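Local coordinates for protein transcriptional regulator, LYSR family (Neisseria meningitidis, PDB 4AB5) that probably regulates transcription of methionine biosynthesis genes as a MetR-like DNA-binding factor, of which this chain is the regulatory domain, at residues B[80-92]-B[147-161]. Residues are numbered along the deposited sequence; the frame is centred on the assembly and turned at random.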
loop_
_atom_site.group_PDB
_atom_site.type_symbol
_atom_site.label_atom_id
_atom_site.label_comp_id
_atom_site.label_asym_id
_atom_site.label_seq_id
_atom_site.Cartn_x
_atom_site.Cartn_y
_atom_site.Cartn_z
ATOM N N TYR B 80 -1.315 4.382 20.563
ATOM C CA TYR B 80 -0.196 3.451 20.365
ATOM C C TYR B 80 1.127 4.192 20.254
ATOM O O TYR B 80 1.140 5.381 19.919
ATOM C CB TYR B 80 -0.404 2.504 19.154
ATOM C CG TYR B 80 -0.751 3.192 17.848
ATOM C CD1 TYR B 80 0.230 3.790 17.067
ATOM C CD2 TYR B 80 -2.061 3.205 17.370
ATOM C CE1 TYR B 80 -0.085 4.428 15.869
ATOM C CE2 TYR B 80 -2.382 3.807 16.152
ATOM C CZ TYR B 80 -1.390 4.425 15.407
ATOM O OH TYR B 80 -1.682 5.038 14.210
ATOM N N GLU B 81 2.246 3.478 20.510
ATOM C CA GLU B 81 3.588 4.036 20.427
ATOM C C GLU B 81 4.177 4.014 19.029
ATOM O O GLU B 81 4.059 3.019 18.302
ATOM C CB GLU B 81 4.561 3.447 21.482
ATOM C CG GLU B 81 4.816 1.943 21.424
ATOM C CD GLU B 81 3.825 1.025 22.125
ATOM O OE1 GLU B 81 2.658 0.946 21.673
ATOM O OE2 GLU B 81 4.250 0.303 23.056
HETATM N N MSE B 82 4.774 5.151 18.652
HETATM C CA MSE B 82 5.489 5.365 17.402
HETATM C C MSE B 82 6.926 4.981 17.713
HETATM O O MSE B 82 7.559 5.577 18.592
HETATM C CB MSE B 82 5.414 6.831 16.944
HETATM C CG MSE B 82 4.034 7.253 16.474
HETATM SE SE MSE B 82 3.491 6.421 14.795
HETATM C CE MSE B 82 4.828 7.250 13.587
ATOM N N VAL B 83 7.412 3.934 17.051
ATOM C CA VAL B 83 8.768 3.444 17.289
ATOM C C VAL B 83 9.670 3.809 16.132
ATOM O O VAL B 83 9.213 3.880 14.986
ATOM C CB VAL B 83 8.839 1.931 17.653
ATOM C CG1 VAL B 83 8.109 1.639 18.964
ATOM C CG2 VAL B 83 8.319 1.038 16.523
ATOM N N GLY B 84 10.935 4.063 16.453
ATOM C CA GLY B 84 11.959 4.356 15.467
ATOM C C GLY B 84 12.522 3.043 14.966
ATOM O O GLY B 84 12.742 2.124 15.757
ATOM N N ILE B 85 12.697 2.915 13.644
ATOM C CA ILE B 85 13.266 1.710 13.043
ATOM C C ILE B 85 14.528 2.006 12.274
ATOM O O ILE B 85 14.602 3.009 11.558
ATOM C CB ILE B 85 12.256 0.844 12.230
ATOM C CG1 ILE B 85 11.611 1.619 11.045
ATOM C CG2 ILE B 85 11.206 0.226 13.154
ATOM C CD1 ILE B 85 11.100 0.748 9.875
ATOM N N CYS B 86 15.530 1.145 12.449
ATOM C CA CYS B 86 16.816 1.192 11.748
ATOM C C CYS B 86 17.260 -0.246 11.452
ATOM O O CYS B 86 16.680 -1.185 11.993
ATOM C CB CYS B 86 17.868 1.972 12.537
ATOM S SG CYS B 86 18.473 1.130 14.022
ATOM N N ALA B 87 18.256 -0.429 10.584
ATOM C CA ALA B 87 18.781 -1.756 10.262
ATOM C C ALA B 87 19.551 -2.271 11.490
ATOM O O ALA B 87 20.074 -1.442 12.242
ATOM C CB ALA B 87 19.706 -1.679 9.058
ATOM N N PRO B 88 19.634 -3.604 11.740
ATOM C CA PRO B 88 20.369 -4.086 12.929
ATOM C C PRO B 88 21.829 -3.615 13.045
ATOM O O PRO B 88 22.329 -3.475 14.155
ATOM C CB PRO B 88 20.269 -5.608 12.805
ATOM C CG PRO B 88 19.048 -5.838 11.985
ATOM C CD PRO B 88 19.062 -4.734 10.980
ATOM N N ASP B 89 22.482 -3.335 11.887
ATOM C CA ASP B 89 23.867 -2.868 11.706
ATOM C C ASP B 89 24.045 -1.394 12.056
ATOM O O ASP B 89 25.058 -1.037 12.656
ATOM C CB ASP B 89 24.313 -3.062 10.236
ATOM C CG ASP B 89 24.808 -4.439 9.854
ATOM O OD1 ASP B 89 25.132 -5.238 10.770
ATOM O OD2 ASP B 89 24.925 -4.708 8.638
ATOM N N HIS B 90 23.109 -0.538 11.598
ATOM C CA HIS B 90 23.062 0.919 11.786
ATOM C C HIS B 90 23.597 1.406 13.152
ATOM O O HIS B 90 23.227 0.831 14.174
ATOM C CB HIS B 90 21.614 1.441 11.560
ATOM C CG HIS B 90 21.517 2.923 11.325
ATOM N ND1 HIS B 90 21.272 3.439 10.062
ATOM C CD2 HIS B 90 21.652 3.953 12.194
ATOM C CE1 HIS B 90 21.276 4.756 10.204
ATOM N NE2 HIS B 90 21.507 5.109 11.468
ATOM N N PRO B 91 24.423 2.491 13.179
ATOM C CA PRO B 91 24.924 3.027 14.459
ATOM C C PRO B 91 23.863 3.346 15.519
ATOM O O PRO B 91 24.130 3.177 16.709
ATOM C CB PRO B 91 25.667 4.295 14.031
ATOM C CG PRO B 91 26.118 3.996 12.643
ATOM C CD PRO B 91 24.976 3.255 12.041
ATOM N N LEU B 92 22.660 3.780 15.093
ATOM C CA LEU B 92 21.556 4.117 16.002
ATOM C C LEU B 92 20.993 2.941 16.798
ATOM O O LEU B 92 20.314 3.167 17.803
ATOM C CB LEU B 92 20.433 4.889 15.298
ATOM C CG LEU B 92 20.719 6.337 14.904
ATOM C CD1 LEU B 92 19.640 6.848 13.978
ATOM C CD2 LEU B 92 20.840 7.244 16.131
ATOM N N VAL B 147 14.789 0.769 4.941
ATOM C CA VAL B 147 15.388 0.900 6.274
ATOM C C VAL B 147 16.416 -0.249 6.484
ATOM O O VAL B 147 17.565 0.017 6.837
ATOM C CB VAL B 147 14.319 1.002 7.411
ATOM C CG1 VAL B 147 14.969 0.984 8.784
ATOM C CG2 VAL B 147 13.469 2.263 7.267
ATOM N N ALA B 148 16.009 -1.503 6.187
ATOM C CA ALA B 148 16.825 -2.724 6.303
ATOM C C ALA B 148 18.098 -2.699 5.448
ATOM O O ALA B 148 19.102 -3.321 5.812
ATOM C CB ALA B 148 15.987 -3.941 5.954
ATOM N N SER B 149 18.049 -1.984 4.309
ATOM C CA SER B 149 19.162 -1.834 3.359
ATOM C C SER B 149 20.045 -0.622 3.722
ATOM O O SER B 149 20.930 -0.251 2.945
ATOM C CB SER B 149 18.623 -1.706 1.937
ATOM O OG SER B 149 17.799 -2.813 1.599
ATOM N N ARG B 150 19.808 -0.028 4.922
ATOM C CA ARG B 150 20.510 1.138 5.481
ATOM C C ARG B 150 20.355 2.402 4.628
ATOM O O ARG B 150 21.235 3.261 4.622
ATOM C CB ARG B 150 21.985 0.817 5.822
ATOM C CG ARG B 150 22.153 -0.010 7.090
ATOM C CD ARG B 150 23.601 -0.179 7.513
ATOM N NE ARG B 150 24.189 1.078 7.994
ATOM C CZ ARG B 150 25.405 1.193 8.518
ATOM N NH1 ARG B 150 26.183 0.127 8.653
ATOM N NH2 ARG B 150 25.853 2.377 8.911
ATOM N N ARG B 151 19.208 2.520 3.929
ATOM C CA ARG B 151 18.889 3.665 3.065
ATOM C C ARG B 151 18.344 4.863 3.844
ATOM O O ARG B 151 18.169 5.950 3.282
ATOM C CB ARG B 151 17.953 3.246 1.907
ATOM C CG ARG B 151 18.649 2.406 0.844
ATOM C CD ARG B 151 19.626 3.262 0.068
ATOM N NE ARG B 151 20.479 2.490 -0.826
ATOM C CZ ARG B 151 21.740 2.185 -0.565
ATOM N NH1 ARG B 151 22.302 2.574 0.575
ATOM N NH2 ARG B 151 22.453 1.483 -1.436
ATOM N N GLY B 152 18.115 4.648 5.133
ATOM C CA GLY B 152 17.601 5.645 6.061
ATOM C C GLY B 152 16.971 5.010 7.282
ATOM O O GLY B 152 17.142 3.808 7.525
ATOM N N ILE B 153 16.268 5.840 8.075
ATOM C CA ILE B 153 15.521 5.441 9.277
ATOM C C ILE B 153 14.053 5.862 9.136
ATOM O O ILE B 153 13.735 6.657 8.253
ATOM C CB ILE B 153 16.179 5.954 10.591
ATOM C CG1 ILE B 153 16.260 7.507 10.645
ATOM C CG2 ILE B 153 17.555 5.285 10.826
ATOM C CD1 ILE B 153 16.531 8.086 12.017
ATOM N N ALA B 154 13.157 5.326 9.981
ATOM C CA ALA B 154 11.732 5.667 9.928
ATOM C C ALA B 154 11.083 5.605 11.295
ATOM O O ALA B 154 11.665 5.057 12.225
ATOM C CB ALA B 154 10.998 4.729 8.975
ATOM N N ALA B 155 9.873 6.181 11.411
ATOM C CA ALA B 155 9.029 6.151 12.603
ATOM C C ALA B 155 7.714 5.504 12.184
ATOM O O ALA B 155 7.037 5.994 11.273
ATOM C CB ALA B 155 8.781 7.554 13.134
ATOM N N LEU B 156 7.388 4.369 12.798
ATOM C CA LEU B 156 6.169 3.636 12.468
ATOM C C LEU B 156 5.479 3.108 13.721
ATOM O O LEU B 156 6.161 2.932 14.730
ATOM C CB LEU B 156 6.485 2.470 11.502
ATOM C CG LEU B 156 6.814 2.823 10.049
ATOM C CD1 LEU B 156 7.376 1.618 9.328
ATOM C CD2 LEU B 156 5.595 3.368 9.310
ATOM N N PRO B 157 4.145 2.846 13.695
ATOM C CA PRO B 157 3.491 2.283 14.891
ATOM C C PRO B 157 4.141 0.950 15.262
ATOM O O PRO B 157 4.568 0.214 14.372
ATOM C CB PRO B 157 2.044 2.054 14.433
ATOM C CG PRO B 157 1.853 2.945 13.262
ATOM C CD PRO B 157 3.178 3.010 12.586
ATOM N N TYR B 158 4.239 0.651 16.563
ATOM C CA TYR B 158 4.822 -0.601 17.031
ATOM C C TYR B 158 4.110 -1.819 16.403
ATOM O O TYR B 158 4.785 -2.756 15.969
ATOM C CB TYR B 158 4.826 -0.670 18.578
ATOM C CG TYR B 158 5.296 -2.004 19.115
ATOM C CD1 TYR B 158 6.648 -2.346 19.110
ATOM C CD2 TYR B 158 4.384 -2.956 19.565
ATOM C CE1 TYR B 158 7.082 -3.595 19.550
ATOM C CE2 TYR B 158 4.807 -4.207 20.008
ATOM C CZ TYR B 158 6.160 -4.518 20.011
ATOM O OH TYR B 158 6.595 -5.749 20.436
ATOM N N TRP B 159 2.759 -1.800 16.348
ATOM C CA TRP B 159 1.985 -2.900 15.772
ATOM C C TRP B 159 2.331 -3.220 14.299
ATOM O O TRP B 159 2.332 -4.393 13.928
ATOM C CB TRP B 159 0.469 -2.732 16.000
ATOM C CG TRP B 159 -0.114 -1.483 15.416
ATOM C CD1 TRP B 159 -0.347 -0.310 16.066
ATOM C CD2 TRP B 159 -0.557 -1.291 14.063
ATOM N NE1 TRP B 159 -0.904 0.606 15.205
ATOM C CE2 TRP B 159 -1.022 0.037 13.962
ATOM C CE3 TRP B 159 -0.595 -2.111 12.918
ATOM C CZ2 TRP B 159 -1.532 0.563 12.768
ATOM C CZ3 TRP B 159 -1.086 -1.585 11.735
ATOM C CH2 TRP B 159 -1.551 -0.265 11.669
ATOM N N THR B 160 2.639 -2.186 13.483
ATOM C CA THR B 160 3.018 -2.320 12.064
ATOM C C THR B 160 4.415 -2.967 11.937
ATOM O O THR B 160 4.633 -3.808 11.063
ATOM C CB THR B 160 3.073 -0.926 11.381
ATOM O OG1 THR B 160 2.037 -0.078 11.865
ATOM C CG2 THR B 160 3.001 -1.014 9.868
ATOM N N VAL B 161 5.355 -2.509 12.782
ATOM C CA VAL B 161 6.758 -2.898 12.846
ATOM C C VAL B 161 6.953 -4.357 13.294
ATOM O O VAL B 161 7.833 -5.042 12.761
ATOM C CB VAL B 161 7.522 -1.863 13.731
ATOM C CG1 VAL B 161 8.886 -2.370 14.195
ATOM C CG2 VAL B 161 7.666 -0.537 13.004
HETATM O O HOH W 1 1.423 -0.631 19.005
HETATM O O HOH W 2 18.772 1.772 8.540
#
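One water joins the two segments beyond the end of their strand pairing: it donates to Val147 O, at 2.7 Å from the water oxygen, and to Gly152 O, while accepting from Ala87 N and, weakly, from His90 ND1. The loop after strand 80-86 is thereby tied to the Schellman turn that ends helix 140-148. Arg150, the positive-phi residue of that turn, lays one guanidinium face over His90 CA, and its CG meets Ala87 CB. Ile153 CG2 makes a CH-pi contact over the His90 ring, 4.1 Å from its centroid.

From here strands 80-86 and 154-157 run antiparallel. Val83 and Leu156 exchange two backbone bonds, as do Ile85 and Ala154, and Tyr158 N reaches Glu81 O at 2.9 Å. Ile85 carries much of the apolar contact: its CD1 touches both Val147 CG2 and Leu156 CD1, and chi1 of 60° leaves CG2 beside the backbone N, 3.6 Å from Val161 CG2. On the other face, selenomethionine Met82 bends until CE lies near Ala155 CB.

At the far end, Trp159 directs its NE1 edge onto the centre of the Tyr80 ring in a T-shaped pair, planes at 90°. In this periplasmic-binding-protein-like domain, main-chain bonds thus set the register of the strand pair, while a water bridges main-chain groups where the strands part, supplying protons to Val147 O, also held by Arg150 N, and to Gly152 O.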